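Local coordinates for ganglioside-induced differentiation-associated protein 2 (Homo sapiens, PDB 4UML) that contains an amino-terminal macro domain, the part described here, a module that in relatives binds ADP-ribose and may do so here, at residues 52-57 with 189-194; 130-135 with 175-180. All blocks are in the same frame, centred on the assembly; numbering follows the deposited sequence.

Contact 1 (52-57 with 189-194)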
loop_
_atom_site.group_PDB
_atom_site.type_symbol
_atom_site.label_atom_id
_atom_site.label_comp_id
_atom_site.label_asym_id
_atom_site.label_seq_id
_atom_site.Cartn_x
_atom_site.Cartn_y
_atom_site.Cartn_z
ATOM N N ASP A 52 -19.158 -1.666 6.959
ATOM C CA ASP A 52 -18.941 -1.526 5.541
ATOM C C ASP A 52 -17.441 -1.295 5.238
ATOM O O ASP A 52 -16.868 -1.940 4.368
ATOM C CB ASP A 52 -19.800 -0.361 5.044
ATOM C CG ASP A 52 -19.568 -0.033 3.596
ATOM O OD1 ASP A 52 -20.082 -0.767 2.725
ATOM O OD2 ASP A 52 -18.877 0.973 3.327
ATOM N N VAL A 53 -16.816 -0.388 5.980
ATOM C CA VAL A 53 -15.381 -0.093 5.839
ATOM C C VAL A 53 -14.523 -1.302 6.237
ATOM O O VAL A 53 -13.554 -1.648 5.543
ATOM C CB VAL A 53 -15.021 1.175 6.646
ATOM C CG1 VAL A 53 -13.525 1.371 6.763
ATOM C CG2 VAL A 53 -15.656 2.387 5.988
ATOM N N ASN A 54 -14.902 -1.980 7.319
ATOM C CA ASN A 54 -14.163 -3.141 7.781
ATOM C C ASN A 54 -14.118 -4.279 6.805
ATOM O O ASN A 54 -13.183 -5.084 6.854
ATOM C CB ASN A 54 -14.763 -3.704 9.064
ATOM C CG ASN A 54 -14.471 -2.850 10.281
ATOM O OD1 ASN A 54 -13.939 -1.726 10.188
ATOM N ND2 ASN A 54 -14.819 -3.382 11.440
ATOM N N GLY A 55 -15.184 -4.408 6.009
ATOM C CA GLY A 55 -15.298 -5.464 5.019
ATOM C C GLY A 55 -14.371 -5.264 3.819
ATOM O O GLY A 55 -14.096 -6.211 3.095
ATOM N N LYS A 56 -13.873 -4.043 3.653
ATOM C CA LYS A 56 -12.947 -3.695 2.572
ATOM C C LYS A 56 -11.475 -3.855 2.915
ATOM O O LYS A 56 -10.631 -3.861 2.030
ATOM C CB LYS A 56 -13.205 -2.273 2.157
ATOM C CG LYS A 56 -14.643 -2.102 1.710
ATOM C CD LYS A 56 -14.967 -0.665 1.387
ATOM C CE LYS A 56 -16.368 -0.587 0.794
ATOM N NZ LYS A 56 -16.541 0.661 0.018
ATOM N N VAL A 57 -11.160 -3.997 4.190
ATOM C CA VAL A 57 -9.786 -4.073 4.626
ATOM C C VAL A 57 -9.363 -5.520 4.770
ATOM O O VAL A 57 -10.103 -6.337 5.337
ATOM C CB VAL A 57 -9.616 -3.388 5.991
ATOM C CG1 VAL A 57 -8.235 -3.668 6.562
ATOM C CG2 VAL A 57 -9.839 -1.910 5.830
ATOM N N THR A 189 -4.800 6.942 7.415
ATOM C CA THR A 189 -5.064 7.513 6.096
ATOM C C THR A 189 -6.038 6.666 5.295
ATOM O O THR A 189 -6.975 7.175 4.617
ATOM C CB THR A 189 -3.729 7.671 5.315
ATOM O OG1 THR A 189 -2.804 8.408 6.124
ATOM C CG2 THR A 189 -3.936 8.333 3.992
ATOM N N VAL A 190 -5.852 5.355 5.334
ATOM C CA VAL A 190 -6.759 4.489 4.600
ATOM C C VAL A 190 -8.157 4.510 5.250
ATOM O O VAL A 190 -9.161 4.478 4.551
ATOM C CB VAL A 190 -6.221 3.032 4.515
ATOM C CG1 VAL A 190 -7.267 2.072 4.013
ATOM C CG2 VAL A 190 -4.992 2.964 3.621
ATOM N N ARG A 191 -8.200 4.504 6.575
ATOM C CA ARG A 191 -9.503 4.581 7.282
ATOM C C ARG A 191 -10.294 5.796 6.793
ATOM O O ARG A 191 -11.414 5.653 6.305
ATOM C CB ARG A 191 -9.316 4.583 8.797
ATOM C CG ARG A 191 -10.564 4.972 9.583
ATOM C CD ARG A 191 -11.658 3.940 9.403
ATOM N NE ARG A 191 -12.987 4.389 9.855
ATOM C CZ ARG A 191 -13.792 3.734 10.702
ATOM N NH1 ARG A 191 -13.439 2.595 11.306
ATOM N NH2 ARG A 191 -14.981 4.254 10.968
ATOM N N ARG A 192 -9.673 6.963 6.862
ATOM C CA ARG A 192 -10.338 8.212 6.567
ATOM C C ARG A 192 -10.740 8.298 5.128
ATOM O O ARG A 192 -11.818 8.829 4.795
ATOM C CB ARG A 192 -9.461 9.393 6.954
ATOM C CG ARG A 192 -9.278 9.485 8.454
ATOM C CD ARG A 192 -8.342 10.603 8.849
ATOM N NE ARG A 192 -8.332 10.784 10.309
ATOM C CZ ARG A 192 -7.394 11.440 10.998
ATOM N NH1 ARG A 192 -6.354 11.996 10.378
ATOM N NH2 ARG A 192 -7.488 11.535 12.323
ATOM N N PHE A 193 -9.901 7.765 4.258
ATOM C CA PHE A 193 -10.244 7.728 2.844
ATOM C C PHE A 193 -11.395 6.773 2.584
ATOM O O PHE A 193 -12.250 7.048 1.732
ATOM C CB PHE A 193 -9.038 7.290 2.003
ATOM C CG PHE A 193 -9.358 7.048 0.564
ATOM C CD1 PHE A 193 -9.790 5.802 0.142
ATOM C CD2 PHE A 193 -9.189 8.060 -0.378
ATOM C CE1 PHE A 193 -10.068 5.561 -1.194
ATOM C CE2 PHE A 193 -9.463 7.828 -1.723
ATOM C CZ PHE A 193 -9.915 6.576 -2.128
ATOM N N LEU A 194 -11.411 5.627 3.250
ATOM C CA LEU A 194 -12.469 4.688 2.973
ATOM C C LEU A 194 -13.824 5.195 3.509
ATOM O O LEU A 194 -14.866 4.886 2.938
ATOM C CB LEU A 194 -12.158 3.319 3.551
ATOM C CG LEU A 194 -11.153 2.442 2.798
ATOM C CD1 LEU A 194 -10.845 1.195 3.601
ATOM C CD2 LEU A 194 -11.693 2.046 1.441
HETATM O O HOH W 1 -14.774 0.063 11.958
#
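Val53 and Leu194 meet obliquely, each directed at the opposite segment, and the methyls of Val53 with the CB and methyls of Leu194 carry most of this buried contact. Val53 has CG1 anti to the backbone N, which sends that methyl against Leu194 CB at 4.0 Å, while CG2 comes to 4.0 Å from Leu194 O. With CG anti to its own carbonyl carbon (chi1 -77°), Leu194 turns its two methyls toward the other end of 52-57: CD1 is 4.0 Å from Val57 CG2, and CD2 meets Lys56 CD at 4.3 Å. The contact joins the short helix 51-54, just ahead of edge strand 57-61, to helix 179-197, which flanks the central sheet of the macro domain's three-layer alpha-beta-alpha fold. Arg191 crosses Val53 at about a right angle, its chain bent at chi2 (66°); Val53 CG1 touches Arg191 CD (4.1 Å) and lies over one face of the guanidinium. Beyond this apolar patch a water donates to Asn54 OD1 at 2.7 Å and accepts a weak bond from Arg191 NH1. Stronger polar partners lie elsewhere: Glu195 salt-bridges Arg191 NE, Tyr223 O and Leu48 O accept from its NH1 and NH2, and Pro225 O from Asn54 ND2.

Contact 2 (130-135 with 175-180)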
loop_
_atom_site.group_PDB
_atom_site.type_symbol
_atom_site.label_atom_id
_atom_site.label_comp_id
_atom_site.label_asym_id
_atom_site.label_seq_id
_atom_site.Cartn_x
_atom_site.Cartn_y
_atom_site.Cartn_z
ATOM N N VAL A 130 7.368 6.920 -3.340
ATOM C CA VAL A 130 8.684 7.119 -2.670
ATOM C C VAL A 130 8.473 7.690 -1.269
ATOM O O VAL A 130 8.031 8.819 -1.095
ATOM C CB VAL A 130 9.571 8.099 -3.481
ATOM C CG1 VAL A 130 10.903 8.424 -2.776
ATOM C CG2 VAL A 130 9.788 7.587 -4.900
ATOM N N GLY A 131 8.759 6.884 -0.278
ATOM C CA GLY A 131 8.667 7.295 1.094
ATOM C C GLY A 131 9.894 8.121 1.490
ATOM O O GLY A 131 10.920 8.116 0.805
ATOM N N PRO A 132 9.781 8.832 2.602
ATOM C CA PRO A 132 10.876 9.728 2.993
ATOM C C PRO A 132 12.040 8.921 3.613
ATOM O O PRO A 132 11.825 7.859 4.228
ATOM C CB PRO A 132 10.213 10.601 4.040
ATOM C CG PRO A 132 9.249 9.689 4.701
ATOM C CD PRO A 132 8.704 8.811 3.595
ATOM N N LYS A 133 13.259 9.411 3.433
ATOM C CA LYS A 133 14.395 8.940 4.253
ATOM C C LYS A 133 14.236 9.571 5.610
ATOM O O LYS A 133 14.424 10.772 5.751
ATOM C CB LYS A 133 15.691 9.421 3.649
ATOM C CG LYS A 133 15.979 8.836 2.275
ATOM C CD LYS A 133 17.147 9.538 1.590
ATOM C CE LYS A 133 17.787 8.588 0.602
ATOM N NZ LYS A 133 18.640 9.329 -0.351
ATOM N N TYR A 134 13.862 8.787 6.599
ATOM C CA TYR A 134 13.457 9.330 7.885
ATOM C C TYR A 134 14.646 9.892 8.655
ATOM O O TYR A 134 15.634 9.218 8.819
ATOM C CB TYR A 134 12.825 8.264 8.744
ATOM C CG TYR A 134 12.309 8.774 10.082
ATOM C CD1 TYR A 134 11.038 9.275 10.196
ATOM C CD2 TYR A 134 13.116 8.782 11.216
ATOM C CE1 TYR A 134 10.552 9.737 11.391
ATOM C CE2 TYR A 134 12.641 9.265 12.428
ATOM C CZ TYR A 134 11.346 9.723 12.507
ATOM O OH TYR A 134 10.835 10.205 13.681
ATOM N N LYS A 135 14.517 11.106 9.129
ATOM C CA LYS A 135 15.511 11.707 10.010
ATOM C C LYS A 135 14.777 12.374 11.093
ATOM O O LYS A 135 13.849 13.139 10.827
ATOM C CB LYS A 135 16.374 12.705 9.235
ATOM C CG LYS A 135 17.202 11.926 8.253
ATOM C CD LYS A 135 18.027 12.704 7.276
ATOM C CE LYS A 135 18.995 11.699 6.660
ATOM N NZ LYS A 135 19.175 11.951 5.215
ATOM N N ARG A 175 14.941 2.904 4.683
ATOM C CA ARG A 175 14.754 4.358 4.821
ATOM C C ARG A 175 14.488 4.763 6.261
ATOM O O ARG A 175 14.368 5.957 6.570
ATOM C CB ARG A 175 13.668 4.893 3.863
ATOM C CG ARG A 175 14.299 5.345 2.564
ATOM C CD ARG A 175 13.352 5.756 1.448
ATOM N NE ARG A 175 14.126 5.971 0.225
ATOM C CZ ARG A 175 14.173 7.087 -0.511
ATOM N NH1 ARG A 175 13.450 8.166 -0.235
ATOM N NH2 ARG A 175 14.977 7.119 -1.566
ATOM N N GLY A 176 14.352 3.769 7.130
ATOM C CA GLY A 176 14.384 3.957 8.582
ATOM C C GLY A 176 13.208 4.575 9.325
ATOM O O GLY A 176 13.343 4.981 10.497
ATOM N N TYR A 177 12.037 4.638 8.690
ATOM C CA TYR A 177 10.907 5.214 9.369
ATOM C C TYR A 177 10.593 4.299 10.538
ATOM O O TYR A 177 10.538 3.105 10.333
ATOM C CB TYR A 177 9.679 5.311 8.434
ATOM C CG TYR A 177 8.770 6.443 8.807
ATOM C CD1 TYR A 177 8.151 6.479 10.039
ATOM C CD2 TYR A 177 8.499 7.465 7.899
ATOM C CE1 TYR A 177 7.319 7.534 10.398
ATOM C CE2 TYR A 177 7.677 8.533 8.238
ATOM C CZ TYR A 177 7.091 8.561 9.480
ATOM O OH TYR A 177 6.287 9.609 9.821
ATOM N N PRO A 178 10.401 4.844 11.758
ATOM C CA PRO A 178 9.963 4.002 12.874
ATOM C C PRO A 178 8.644 3.291 12.567
ATOM O O PRO A 178 7.649 3.929 12.239
ATOM C CB PRO A 178 9.784 5.006 14.006
ATOM C CG PRO A 178 10.831 6.025 13.725
ATOM C CD PRO A 178 10.815 6.174 12.226
ATOM N N LEU A 179 8.647 1.970 12.714
ATOM C CA LEU A 179 7.609 1.137 12.134
ATOM C C LEU A 179 6.247 1.416 12.699
ATOM O O LEU A 179 5.266 1.500 11.972
ATOM C CB LEU A 179 7.970 -0.334 12.296
ATOM C CG LEU A 179 6.902 -1.346 11.852
ATOM C CD1 LEU A 179 6.597 -1.195 10.363
ATOM C CD2 LEU A 179 7.395 -2.749 12.186
ATOM N N GLU A 180 6.174 1.608 13.999
ATOM C CA GLU A 180 4.901 1.757 14.625
ATOM C C GLU A 180 4.265 3.102 14.253
ATOM O O GLU A 180 3.086 3.149 13.915
ATOM C CB GLU A 180 5.046 1.610 16.127
ATOM C CG GLU A 180 3.731 1.461 16.840
ATOM C CD GLU A 180 3.788 0.472 18.001
ATOM O OE1 GLU A 180 4.731 -0.358 18.113
ATOM O OE2 GLU A 180 2.840 0.518 18.797
#
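Three flat groups organise this contact. The Tyr134 ring carries Pro178 CD almost exactly over its centre, 3.4 Å from the centroid and 3° off the normal, a CH-pi contact. Tyr134, its CG anti to the backbone N, turns an edge to the face of Tyr177 in an edge-to-face pair with planes at 51°; CD1 sits over the middle of the Tyr177 ring, and Pro132 CG lies at that ring's edge, 4.0 Å from Tyr177 CD2. The Arg175 guanidinium has Lys133 CG over one face, 3.6 Å from NH1, and Gly131 O near its edge, somewhat out of the plane. The 2.7 Å bond from Arg175 NH1 to Gly131 O runs nearly along the C=O axis but is bent at the hydrogen (135°). A straighter main-chain bond, Tyr134 N to Arg175 O at 2.9 Å, fixes the two loops between the rings and the guanidinium. Arg175 NH2 also forms a salt bridge with Glu78, which probably offsets the nearby positive charge of Lys133. An alanine in place of Arg175 would remove both the grip on Gly131 O and the salt bridge to Glu78, and would probably loosen the hold on 130-135. The contact ties the loop between strand 125-129 and helix 139-159 to the turn leading into helix 179-197, Pro178 occupying the N-cap position of that helix; Tyr177 touches both helices, at Leu146 and Ile185.

Helix 179-197 is the element common to both contacts: contact 2 lies at its N-terminal entry, whereas contact 1 uses a part further along. Their centres are about 23 Å apart, and their nearest atoms about 10 Å, so neither touches the other. Along the chain contact 2 is nested within the loop that contact 1 closes. Contact 1 is buried and mainly apolar; contact 2 is partly buried and combines direct hydrogen bonds with aromatic packing. In macro-domain relatives the loops following the parallel strands line the ADP-ribose pocket; since 175-180 belongs to the connection after strand 164-167, contact 2 is probably nearer that region than contact 1, beside edge strand 57-61.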